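Long-range contacts in FERM, RhoGEF and pleckstrin domain protein 2 (Danio rerio, PDB 6D21), which probably works as a guanine nucleotide exchange factor that activates RAC1 in semaphorin and integrin signalling, and whose FERM domain is the piece modelled here: residues F189-H194 with Q214-H219; K238-K243 with F258-R263; A209-Q214 with I222-W227; L79-F84 with S101-R106. One frame throughout, in Å; residues are numbered along the deposited sequence.

Contact 1 of 4, residues F189-H194 with Q214-H219; sequences FGVRFH and QVFQGH
F193 leans onto F216 and, at its far end, meets H219, making a three-ring aromatic cluster between the loop ahead of strand 194-197 and the end of strand 212-217, where the chain leading into the PH-like lobe of the FERM domain meets that lobe's sheet. The tight part is the F193–F216 pair. CE1 of F193 sits over one face of the F216 ring, toward its rim, 3.4 Å from CD1 of F216. The two ring planes are inclined obliquely, at 54°. With chi1 at -73°, CG of F216 is anti to the carbonyl carbon and the ring is turned toward F193; it also receives V191, whose CG2 comes within 4.2 Å of F216 CZ. The same V191 methyl touches the Q214 side chain, and OE1 of Q214 lies in the plane of the F216 ring at its edge. An alanine in place of F216 would probably open a gap beneath F193, leaving that ring without its closest partner here and V191 CG2 without its aromatic neighbour. No hydrogen bond joins the two segments, so this grip rests on packing. Behind it, R192 NH1 donates to V191 O (3.0 Å) from above the carbonyl plane, while R192 NH2 forms a salt bridge with D107 on helix 94-110. Toward solvent the contact thins out to exposed G218 and H219. The carbonyl O of G218 is 3.7 Å from F193 CZ, and the F193 edge points at the imidazole face of H219, with F193 CE2 above the centre of that ring and 4.2 Å from H219 CE1.

Contact 2 of 4, residues K238-K243 with F258-R263; sequences KRFLIK and FLMGSR
Strand segments 239-243 and 258-260 run antiparallel, their axes 4.8 Å apart at closest approach and at 148° to each other, and three backbone hydrogen bonds join K238-F240 to F258-M260. F240 and F258 form the hydrogen-bonded pair: F240 N reaches F258 O at 2.8 Å, and F258 N returns to F240 O at 3.0 Å. M260 N gives the third bond, to K238 O, nearly straight at 171°. R239 and L259 are the non-hydrogen-bonded pair between them, and their side chains share the exposed face of the sheet. There L259 has CG anti to its backbone N (chi1 -160°), which swings CD1 back over the partner strand to lie 3.5 Å from K238 O and alongside CB of K238 and CG of R239. The R239 guanidinium goes on to a salt bridge with E257. K238 runs its aliphatic chain past the M260–R263 backbone, CE 3.8 Å from M260 O. On the buried face F240 and F258 start side by side, but their rings part. M260 SD packs on F240 CB at 3.9 Å and makes an oblique Met-aromatic contact with the F240 ring, while I242 CD1 meets the F258 ring at its edge, 3.8 Å from CE2. Beyond M260 the chain turns at G261, and S262 takes the N-cap position of helix 263-281. That C-terminal helix of the PH-like lobe packs over the buried face, C266, W270 and C273 meeting F240, and strands 194-197 and 230-236 flank this hairpin in the sheet.

Contact 3 of 4, residues A209-Q214 with I222-W227; sequences AHMGLQ and INTFNW
M211 O is held by two groups of the facing strand's end: W227 N donates to it at 3.0 Å within the carbonyl plane, and N226 CA comes up beside it with a CA-H...O contact. The same oxygen also lies over one face of the W227 indole, near the rim. A second bond fixes the ring's rotation, since NE1 of W227 donates a hydrogen bond to H210 O at 2.9 Å; that oxygen lies in the indole plane, although the N-H approaches from above the carbonyl's own plane. G212 then slips under the ring, its CA 3.6 Å from the centroid of the six-membered ring, a CH-pi contact over the centre of the face. No larger residue would fit at G212, where a CB would run into F225 O. A leucine in place of W227 would probably leave H210 O without this donor and uncover G212 and L213, whose CD1 touches the indole at CZ3 (3.9 Å). Further along, L213 and F225 exchange two backbone bonds of 2.9 Å each. On the other face Q214 and T224 lie side by side, with a water that accepts from Q214 NE2 close to T224 OG1. M211 crosses T224 at about a right angle, CG to CG2 at 3.9 Å; chi1 of 82° wedges that CG between its backbone N and carbonyl carbon. A type I turn from A209 to G212 leads from strand 203-209 into strand 212-217, and a classic beta bulge, I222 and N223 both facing V215, interrupts the pairing of this hairpin, whose strand 220-226 is outermost in the PH-like sheet.

Contact 4 of 4, residues L79-F84 with S101-R106; sequences LSVKFF and SLQIKR
R106 reaches the end of strand 76-81 with its guanidinium and closes end-on over L79 O, NH2 at 3.0 Å and NH1 at 3.1 Å. NH1 also donates to S80 OG, 2.8 Å away and near the guanidinium plane; that hydroxyl is hydrogen-bonded to E48 as well. The chain of R106 leaves the helix with CG anti to the backbone N, runs extended, then bends at chi3 (-77°) to turn its nitrogens edge-on to the strand. One turn earlier Q103 also sets CG anti to its N but bends at chi2 (70°), bringing OE1 to V81 N at 2.8 Å in a nearly straight bond. This is where two lobes of the FERM domain meet: strand 76-81 belongs to the ubiquitin-like sheet and helix 94-110 to the central helical lobe, and their segments 79-81 and 101-106 lie nearly perpendicular to each other. The bend in Q103 also lays its CG against apolar groups, 3.6 Å from V81 CG2 and 3.8 Å from F84 CZ. F84 is turned across this chain, with V81 CG1 over the centre of its ring. The other amide end, Q103 NE2, donates to D107 one turn further along the helix.

Contacts 1, 2 and 3 all reach the seven-stranded sheet of the PH-like lobe, and contacts 1 and 3 share Q214 and strand 212-217. Contact 4 belongs to other elements; nearest the centre of the chain and the most buried of the four, it joins the N-terminal and central lobes mostly by side-chain to backbone bonds. Contacts 2 and 3 are hairpins built on backbone ladders, each with a buried and a more open face, and they meet where L213 packs on F240 and I242. Contact 1 has no hydrogen bond between its segments and relies on rings. It also bridges the groups: F189, G190 and R192 touch F84 of contact 4, while V215 meets F258 of contact 2.

Contact 1 of 4, residues F189-H194 with Q214-H219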
# COMPACT_ATOMS: atom_id res chain seq x y z
N PHE A 189 -5.45 -7.57 -0.60
CA PHE A 189 -5.20 -6.40 -1.43
C PHE A 189 -5.41 -5.11 -0.64
O PHE A 189 -6.49 -4.90 -0.08
CB PHE A 189 -6.12 -6.40 -2.65
CG PHE A 189 -6.04 -5.13 -3.48
CD1 PHE A 189 -4.90 -4.81 -4.19
CD2 PHE A 189 -7.12 -4.26 -3.53
CE1 PHE A 189 -4.83 -3.65 -4.95
CE2 PHE A 189 -7.06 -3.09 -4.30
CZ PHE A 189 -5.92 -2.79 -5.00
N GLY A 190 -4.39 -4.26 -0.61
CA GLY A 190 -4.48 -2.98 0.08
C GLY A 190 -4.39 -3.11 1.59
O GLY A 190 -4.46 -2.12 2.32
N VAL A 191 -4.21 -4.33 2.09
CA VAL A 191 -4.23 -4.54 3.54
C VAL A 191 -2.88 -4.19 4.20
O VAL A 191 -1.81 -4.60 3.74
CB VAL A 191 -4.61 -6.00 3.87
CG1 VAL A 191 -4.39 -6.31 5.34
CG2 VAL A 191 -6.05 -6.27 3.47
N ARG A 192 -2.93 -3.39 5.27
CA ARG A 192 -1.75 -3.14 6.10
C ARG A 192 -2.08 -3.40 7.57
O ARG A 192 -2.90 -2.70 8.17
CB ARG A 192 -1.23 -1.72 5.92
CG ARG A 192 -0.28 -1.56 4.71
CD ARG A 192 -1.09 -1.26 3.49
NE ARG A 192 -0.31 -1.03 2.27
CZ ARG A 192 -0.06 -1.95 1.35
NH1 ARG A 192 -0.49 -3.20 1.50
NH2 ARG A 192 0.61 -1.60 0.26
N PHE A 193 -1.42 -4.40 8.15
CA PHE A 193 -1.73 -4.85 9.50
C PHE A 193 -1.19 -3.92 10.58
O PHE A 193 -0.08 -3.42 10.49
CB PHE A 193 -1.16 -6.26 9.75
CG PHE A 193 -1.95 -7.36 9.09
CD1 PHE A 193 -3.26 -7.16 8.68
CD2 PHE A 193 -1.38 -8.61 8.89
CE1 PHE A 193 -3.98 -8.19 8.09
CE2 PHE A 193 -2.09 -9.63 8.30
CZ PHE A 193 -3.40 -9.42 7.89
N HIS A 194 -2.02 -3.71 11.60
CA HIS A 194 -1.60 -3.09 12.84
C HIS A 194 -1.90 -4.10 13.93
O HIS A 194 -3.07 -4.34 14.23
CB HIS A 194 -2.35 -1.76 13.07
CG HIS A 194 -2.15 -0.75 11.97
ND1 HIS A 194 -2.74 -0.87 10.73
CD2 HIS A 194 -1.43 0.39 11.93
CE1 HIS A 194 -2.39 0.16 9.98
NE2 HIS A 194 -1.59 0.94 10.68
N GLN A 214 -11.25 -3.45 9.47
CA GLN A 214 -11.21 -4.91 9.39
C GLN A 214 -10.44 -5.49 10.56
O GLN A 214 -9.55 -4.85 11.12
CB GLN A 214 -10.57 -5.37 8.09
CG GLN A 214 -11.36 -5.00 6.88
CD GLN A 214 -10.48 -4.94 5.64
OE1 GLN A 214 -9.27 -4.79 5.74
NE2 GLN A 214 -11.10 -5.06 4.47
N VAL A 215 -10.79 -6.72 10.92
CA VAL A 215 -10.14 -7.43 12.00
C VAL A 215 -9.63 -8.75 11.47
O VAL A 215 -10.40 -9.53 10.89
CB VAL A 215 -11.08 -7.67 13.19
CG1 VAL A 215 -10.34 -8.40 14.29
CG2 VAL A 215 -11.65 -6.36 13.69
N PHE A 216 -8.34 -9.00 11.65
CA PHE A 216 -7.76 -10.26 11.20
C PHE A 216 -7.21 -11.05 12.36
O PHE A 216 -6.66 -10.49 13.30
CB PHE A 216 -6.63 -10.00 10.21
CG PHE A 216 -7.10 -9.56 8.86
CD1 PHE A 216 -7.39 -8.23 8.61
CD2 PHE A 216 -7.21 -10.48 7.82
CE1 PHE A 216 -7.79 -7.82 7.36
CE2 PHE A 216 -7.61 -10.08 6.57
CZ PHE A 216 -7.91 -8.75 6.33
N GLN A 217 -7.36 -12.37 12.28
CA GLN A 217 -6.64 -13.28 13.15
C GLN A 217 -5.71 -14.07 12.26
O GLN A 217 -6.17 -14.87 11.45
CB GLN A 217 -7.59 -14.20 13.91
CG GLN A 217 -6.93 -15.00 15.03
CD GLN A 217 -7.93 -15.82 15.83
OE1 GLN A 217 -9.13 -15.83 15.54
NE2 GLN A 217 -7.43 -16.51 16.85
N GLY A 218 -4.41 -13.82 12.38
CA GLY A 218 -3.47 -14.34 11.41
C GLY A 218 -3.76 -13.65 10.09
O GLY A 218 -3.82 -12.42 10.05
N HIS A 219 -3.96 -14.42 9.03
CA HIS A 219 -4.26 -13.86 7.71
C HIS A 219 -5.71 -14.10 7.30
O HIS A 219 -6.09 -13.86 6.15
CB HIS A 219 -3.33 -14.44 6.65
CG HIS A 219 -1.96 -13.83 6.66
ND1 HIS A 219 -1.52 -12.98 5.67
CD2 HIS A 219 -0.93 -13.96 7.53
CE1 HIS A 219 -0.28 -12.60 5.94
NE2 HIS A 219 0.10 -13.18 7.06

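Contact 2 of 4, residues K238-K243 with F258-R263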
# COMPACT_ATOMS: atom_id res chain seq x y z
N LYS A 238 -2.80 2.97 25.30
CA LYS A 238 -2.51 1.83 24.42
C LYS A 238 -3.77 1.13 23.91
O LYS A 238 -3.68 0.17 23.16
CB LYS A 238 -1.62 0.81 25.14
CG LYS A 238 -0.27 1.35 25.58
CD LYS A 238 0.30 0.54 26.73
CE LYS A 238 0.19 -0.95 26.47
NZ LYS A 238 0.83 -1.76 27.54
N ARG A 239 -4.94 1.63 24.31
CA ARG A 239 -6.20 1.01 23.93
C ARG A 239 -6.82 1.71 22.72
O ARG A 239 -6.92 2.93 22.69
CB ARG A 239 -7.19 1.03 25.10
CG ARG A 239 -6.57 0.59 26.42
CD ARG A 239 -7.24 1.28 27.59
NE ARG A 239 -7.95 0.34 28.46
CZ ARG A 239 -9.16 0.58 28.98
NH1 ARG A 239 -9.74 -0.33 29.76
NH2 ARG A 239 -9.80 1.70 28.69
N PHE A 240 -7.23 0.93 21.72
CA PHE A 240 -7.96 1.48 20.58
C PHE A 240 -9.42 1.07 20.69
O PHE A 240 -9.74 -0.08 20.98
CB PHE A 240 -7.35 1.01 19.26
CG PHE A 240 -8.00 1.62 18.04
CD1 PHE A 240 -7.67 2.90 17.63
CD2 PHE A 240 -8.93 0.90 17.30
CE1 PHE A 240 -8.26 3.45 16.51
CE2 PHE A 240 -9.52 1.45 16.18
CZ PHE A 240 -9.19 2.73 15.78
N LEU A 241 -10.32 2.03 20.50
CA LEU A 241 -11.73 1.82 20.80
C LEU A 241 -12.62 2.02 19.58
O LEU A 241 -12.61 3.08 18.96
CB LEU A 241 -12.17 2.75 21.93
CG LEU A 241 -11.67 2.49 23.37
CD1 LEU A 241 -10.20 2.82 23.54
CD2 LEU A 241 -12.49 3.30 24.34
N ILE A 242 -13.40 1.00 19.25
CA ILE A 242 -14.40 1.10 18.20
C ILE A 242 -15.80 1.08 18.79
O ILE A 242 -16.26 0.05 19.27
CB ILE A 242 -14.29 -0.06 17.19
CG1 ILE A 242 -12.90 -0.13 16.59
CG2 ILE A 242 -15.34 0.09 16.08
CD1 ILE A 242 -12.70 -1.35 15.75
N LYS A 243 -16.48 2.23 18.75
CA LYS A 243 -17.85 2.31 19.23
C LYS A 243 -18.83 2.11 18.07
O LYS A 243 -18.82 2.87 17.10
CB LYS A 243 -18.11 3.65 19.91
CG LYS A 243 -17.11 3.99 21.02
CD LYS A 243 -17.77 4.75 22.18
CE LYS A 243 -19.22 4.34 22.40
NZ LYS A 243 -19.65 4.53 23.81
N PHE A 258 -9.37 -2.98 21.71
CA PHE A 258 -8.15 -3.65 21.26
C PHE A 258 -6.90 -3.01 21.87
O PHE A 258 -6.67 -1.81 21.73
CB PHE A 258 -8.04 -3.63 19.74
CG PHE A 258 -9.19 -4.30 19.06
CD1 PHE A 258 -9.25 -5.68 18.95
CD2 PHE A 258 -10.24 -3.54 18.54
CE1 PHE A 258 -10.30 -6.30 18.33
CE2 PHE A 258 -11.30 -4.16 17.91
CZ PHE A 258 -11.34 -5.54 17.80
N LEU A 259 -6.09 -3.84 22.52
CA LEU A 259 -4.85 -3.38 23.12
C LEU A 259 -3.73 -3.40 22.10
O LEU A 259 -3.42 -4.45 21.52
CB LEU A 259 -4.49 -4.26 24.31
CG LEU A 259 -3.50 -3.67 25.32
CD1 LEU A 259 -3.91 -2.26 25.71
CD2 LEU A 259 -3.43 -4.58 26.55
N MET A 260 -3.11 -2.25 21.87
CA MET A 260 -2.01 -2.18 20.92
C MET A 260 -0.68 -2.04 21.65
O MET A 260 -0.65 -1.96 22.89
CB MET A 260 -2.25 -1.04 19.94
CG MET A 260 -3.61 -1.14 19.27
SD MET A 260 -3.85 -0.09 17.83
CE MET A 260 -2.41 -0.53 16.86
N GLY A 261 0.42 -2.02 20.89
CA GLY A 261 1.76 -2.08 21.46
C GLY A 261 2.21 -0.84 22.21
O GLY A 261 2.76 -0.94 23.31
N SER A 262 1.98 0.32 21.61
CA SER A 262 2.29 1.59 22.26
C SER A 262 1.18 2.61 22.02
O SER A 262 0.29 2.39 21.18
CB SER A 262 3.62 2.14 21.76
OG SER A 262 3.64 2.17 20.34
N ARG A 263 1.24 3.71 22.75
CA ARG A 263 0.30 4.82 22.57
C ARG A 263 0.46 5.40 21.17
O ARG A 263 -0.52 5.71 20.49
CB ARG A 263 0.53 5.88 23.64
CG ARG A 263 -0.69 6.75 23.94
CD ARG A 263 -0.52 8.16 23.42
NE ARG A 263 0.78 8.72 23.76
CZ ARG A 263 1.08 9.25 24.95
NH1 ARG A 263 0.17 9.28 25.91
NH2 ARG A 263 2.30 9.73 25.16

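Contact 3 of 4, residues A209-Q214 with I222-W227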
# COMPACT_ATOMS: atom_id res chain seq x y z
N ALA A 209 -9.71 0.26 5.48
CA ALA A 209 -9.83 0.23 4.03
C ALA A 209 -11.02 1.06 3.60
O ALA A 209 -11.70 1.66 4.44
CB ALA A 209 -9.95 -1.19 3.54
N HIS A 210 -11.29 1.10 2.29
CA HIS A 210 -12.29 2.01 1.73
C HIS A 210 -13.67 1.87 2.37
O HIS A 210 -14.43 2.84 2.43
CB HIS A 210 -12.42 1.82 0.21
CG HIS A 210 -12.76 0.43 -0.21
ND1 HIS A 210 -14.06 -0.03 -0.28
CD2 HIS A 210 -11.97 -0.61 -0.57
CE1 HIS A 210 -14.06 -1.30 -0.67
NE2 HIS A 210 -12.80 -1.67 -0.84
N MET A 211 -13.99 0.67 2.85
CA MET A 211 -15.33 0.40 3.39
C MET A 211 -15.42 0.59 4.90
O MET A 211 -16.51 0.71 5.47
CB MET A 211 -15.77 -1.03 3.04
CG MET A 211 -15.22 -2.12 3.98
SD MET A 211 -13.43 -2.39 4.00
CE MET A 211 -13.14 -3.13 2.39
N GLY A 212 -14.27 0.59 5.57
CA GLY A 212 -14.27 0.69 7.02
C GLY A 212 -13.16 -0.10 7.68
O GLY A 212 -12.09 -0.27 7.09
N LEU A 213 -13.40 -0.60 8.89
CA LEU A 213 -12.32 -1.29 9.61
C LEU A 213 -12.40 -2.80 9.43
O LEU A 213 -13.47 -3.37 9.24
CB LEU A 213 -12.33 -0.94 11.10
CG LEU A 213 -11.50 0.29 11.49
CD1 LEU A 213 -12.09 1.59 10.95
CD2 LEU A 213 -11.35 0.38 12.98
N GLN A 214 -11.25 -3.45 9.47
CA GLN A 214 -11.21 -4.91 9.39
C GLN A 214 -10.44 -5.49 10.56
O GLN A 214 -9.55 -4.85 11.12
CB GLN A 214 -10.57 -5.37 8.09
CG GLN A 214 -11.36 -5.00 6.88
CD GLN A 214 -10.48 -4.94 5.64
OE1 GLN A 214 -9.27 -4.79 5.74
NE2 GLN A 214 -11.10 -5.06 4.47
N ILE A 222 -11.61 -11.96 10.33
CA ILE A 222 -12.69 -12.35 11.25
C ILE A 222 -13.90 -11.42 11.19
O ILE A 222 -15.01 -11.83 11.52
CB ILE A 222 -12.19 -12.40 12.71
CG1 ILE A 222 -10.83 -13.08 12.78
CG2 ILE A 222 -13.17 -13.14 13.59
CD1 ILE A 222 -10.87 -14.52 12.35
N ASN A 223 -13.70 -10.17 10.76
CA ASN A 223 -14.79 -9.20 10.81
C ASN A 223 -14.55 -7.92 10.03
O ASN A 223 -13.42 -7.51 9.85
CB ASN A 223 -15.08 -8.84 12.27
CG ASN A 223 -16.55 -8.93 12.60
OD1 ASN A 223 -17.41 -8.48 11.84
ND2 ASN A 223 -16.85 -9.54 13.74
N THR A 224 -15.65 -7.31 9.59
CA THR A 224 -15.62 -6.02 8.90
C THR A 224 -16.68 -5.07 9.45
O THR A 224 -17.87 -5.39 9.45
CB THR A 224 -15.85 -6.19 7.38
OG1 THR A 224 -14.76 -6.93 6.80
CG2 THR A 224 -15.95 -4.82 6.71
N PHE A 225 -16.24 -3.91 9.93
CA PHE A 225 -17.15 -2.88 10.42
C PHE A 225 -17.22 -1.74 9.43
O PHE A 225 -16.29 -0.94 9.32
CB PHE A 225 -16.71 -2.37 11.79
CG PHE A 225 -16.47 -3.48 12.78
CD1 PHE A 225 -17.53 -4.22 13.28
CD2 PHE A 225 -15.18 -3.80 13.19
CE1 PHE A 225 -17.32 -5.26 14.19
CE2 PHE A 225 -14.96 -4.83 14.10
CZ PHE A 225 -16.03 -5.56 14.59
N ASN A 226 -18.33 -1.67 8.70
CA ASN A 226 -18.53 -0.63 7.71
C ASN A 226 -18.62 0.71 8.39
O ASN A 226 -18.98 0.79 9.56
CB ASN A 226 -19.80 -0.89 6.90
CG ASN A 226 -19.76 -2.20 6.16
OD1 ASN A 226 -18.87 -2.44 5.34
ND2 ASN A 226 -20.70 -3.08 6.47
N TRP A 227 -18.29 1.77 7.65
CA TRP A 227 -18.39 3.12 8.19
C TRP A 227 -19.77 3.40 8.76
O TRP A 227 -19.90 4.04 9.80
CB TRP A 227 -18.07 4.17 7.13
CG TRP A 227 -16.72 4.08 6.53
CD1 TRP A 227 -16.43 3.89 5.22
CD2 TRP A 227 -15.46 4.16 7.22
NE1 TRP A 227 -15.07 3.87 5.03
CE2 TRP A 227 -14.45 4.03 6.25
CE3 TRP A 227 -15.09 4.35 8.55
CZ2 TRP A 227 -13.09 4.07 6.57
CZ3 TRP A 227 -13.74 4.39 8.87
CH2 TRP A 227 -12.76 4.25 7.88
O HOH W 1 -13.85 -6.37 4.53

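Contact 4 of 4, residues L79-F84 with S101-R106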
# COMPACT_ATOMS: atom_id res chain seq x y z
N LEU A 79 7.54 6.86 -3.08
CA LEU A 79 6.13 7.01 -3.44
C LEU A 79 5.38 5.72 -3.08
O LEU A 79 5.87 4.62 -3.36
CB LEU A 79 6.00 7.31 -4.93
CG LEU A 79 4.58 7.56 -5.44
CD1 LEU A 79 4.01 8.85 -4.81
CD2 LEU A 79 4.66 7.66 -6.94
N SER A 80 4.19 5.84 -2.47
CA SER A 80 3.39 4.68 -2.10
C SER A 80 1.90 5.00 -2.23
O SER A 80 1.50 6.16 -2.02
CB SER A 80 3.68 4.23 -0.65
OG SER A 80 5.02 3.79 -0.51
N VAL A 81 1.09 3.99 -2.54
CA VAL A 81 -0.37 4.16 -2.45
C VAL A 81 -0.75 4.29 -0.97
O VAL A 81 -0.35 3.47 -0.15
CB VAL A 81 -1.14 2.98 -3.07
CG1 VAL A 81 -2.65 3.12 -2.78
CG2 VAL A 81 -0.85 2.88 -4.58
N LYS A 82 -1.48 5.34 -0.63
CA LYS A 82 -1.98 5.54 0.74
C LYS A 82 -3.42 5.02 0.86
O LYS A 82 -3.79 4.42 1.87
CB LYS A 82 -1.94 7.02 1.11
CG LYS A 82 -1.62 7.32 2.57
CD LYS A 82 -2.81 7.18 3.48
CE LYS A 82 -2.46 7.62 4.91
NZ LYS A 82 -1.45 6.73 5.54
N PHE A 83 -4.22 5.27 -0.17
CA PHE A 83 -5.64 4.90 -0.17
C PHE A 83 -5.97 3.99 -1.34
O PHE A 83 -5.87 4.41 -2.49
CB PHE A 83 -6.53 6.16 -0.25
CG PHE A 83 -6.30 7.15 0.87
CD1 PHE A 83 -6.66 6.84 2.17
CD2 PHE A 83 -5.74 8.39 0.62
CE1 PHE A 83 -6.47 7.75 3.20
CE2 PHE A 83 -5.54 9.30 1.64
CZ PHE A 83 -5.89 8.98 2.94
N PHE A 84 -6.37 2.75 -1.07
CA PHE A 84 -6.72 1.83 -2.15
C PHE A 84 -8.22 1.92 -2.43
O PHE A 84 -9.04 1.68 -1.54
CB PHE A 84 -6.33 0.38 -1.79
CG PHE A 84 -4.84 0.13 -1.74
CD1 PHE A 84 -4.09 0.49 -0.64
CD2 PHE A 84 -4.20 -0.53 -2.79
CE1 PHE A 84 -2.72 0.25 -0.58
CE2 PHE A 84 -2.84 -0.80 -2.74
CZ PHE A 84 -2.09 -0.40 -1.64
N SER A 101 -0.42 -0.94 -10.50
CA SER A 101 0.16 -2.25 -10.79
C SER A 101 1.60 -2.39 -10.20
O SER A 101 1.99 -3.46 -9.76
CB SER A 101 0.16 -2.55 -12.30
OG SER A 101 1.12 -1.80 -13.00
N LEU A 102 2.35 -1.29 -10.18
CA LEU A 102 3.68 -1.29 -9.55
C LEU A 102 3.58 -1.39 -8.04
O LEU A 102 4.48 -1.92 -7.40
CB LEU A 102 4.46 -0.03 -9.91
CG LEU A 102 4.87 0.12 -11.38
CD1 LEU A 102 5.52 1.49 -11.60
CD2 LEU A 102 5.82 -1.00 -11.78
N GLN A 103 2.52 -0.86 -7.46
CA GLN A 103 2.32 -1.02 -6.02
C GLN A 103 2.06 -2.50 -5.68
O GLN A 103 2.56 -3.04 -4.69
CB GLN A 103 1.15 -0.16 -5.54
CG GLN A 103 0.83 -0.31 -4.03
CD GLN A 103 1.92 0.31 -3.18
OE1 GLN A 103 2.21 1.50 -3.30
NE2 GLN A 103 2.54 -0.49 -2.35
N ILE A 104 1.24 -3.15 -6.49
CA ILE A 104 1.00 -4.59 -6.34
C ILE A 104 2.31 -5.36 -6.51
O ILE A 104 2.60 -6.30 -5.77
CB ILE A 104 -0.06 -5.08 -7.36
CG1 ILE A 104 -1.41 -4.43 -7.05
CG2 ILE A 104 -0.18 -6.59 -7.33
CD1 ILE A 104 -2.35 -4.43 -8.24
N LYS A 105 3.07 -4.99 -7.53
CA LYS A 105 4.35 -5.63 -7.78
C LYS A 105 5.22 -5.55 -6.52
O LYS A 105 5.80 -6.55 -6.09
CB LYS A 105 5.05 -4.96 -8.97
CG LYS A 105 6.41 -5.57 -9.32
CD LYS A 105 6.89 -5.04 -10.67
CE LYS A 105 8.30 -5.54 -10.97
NZ LYS A 105 8.66 -5.11 -12.35
N ARG A 106 5.25 -4.38 -5.90
CA ARG A 106 6.01 -4.18 -4.66
C ARG A 106 5.50 -5.04 -3.49
O ARG A 106 6.29 -5.65 -2.75
CB ARG A 106 5.95 -2.71 -4.23
CG ARG A 106 6.84 -2.41 -2.99
CD ARG A 106 6.56 -1.02 -2.43
NE ARG A 106 7.18 0.03 -3.24
CZ ARG A 106 6.94 1.32 -3.08
NH1 ARG A 106 6.06 1.73 -2.16
NH2 ARG A 106 7.57 2.22 -3.82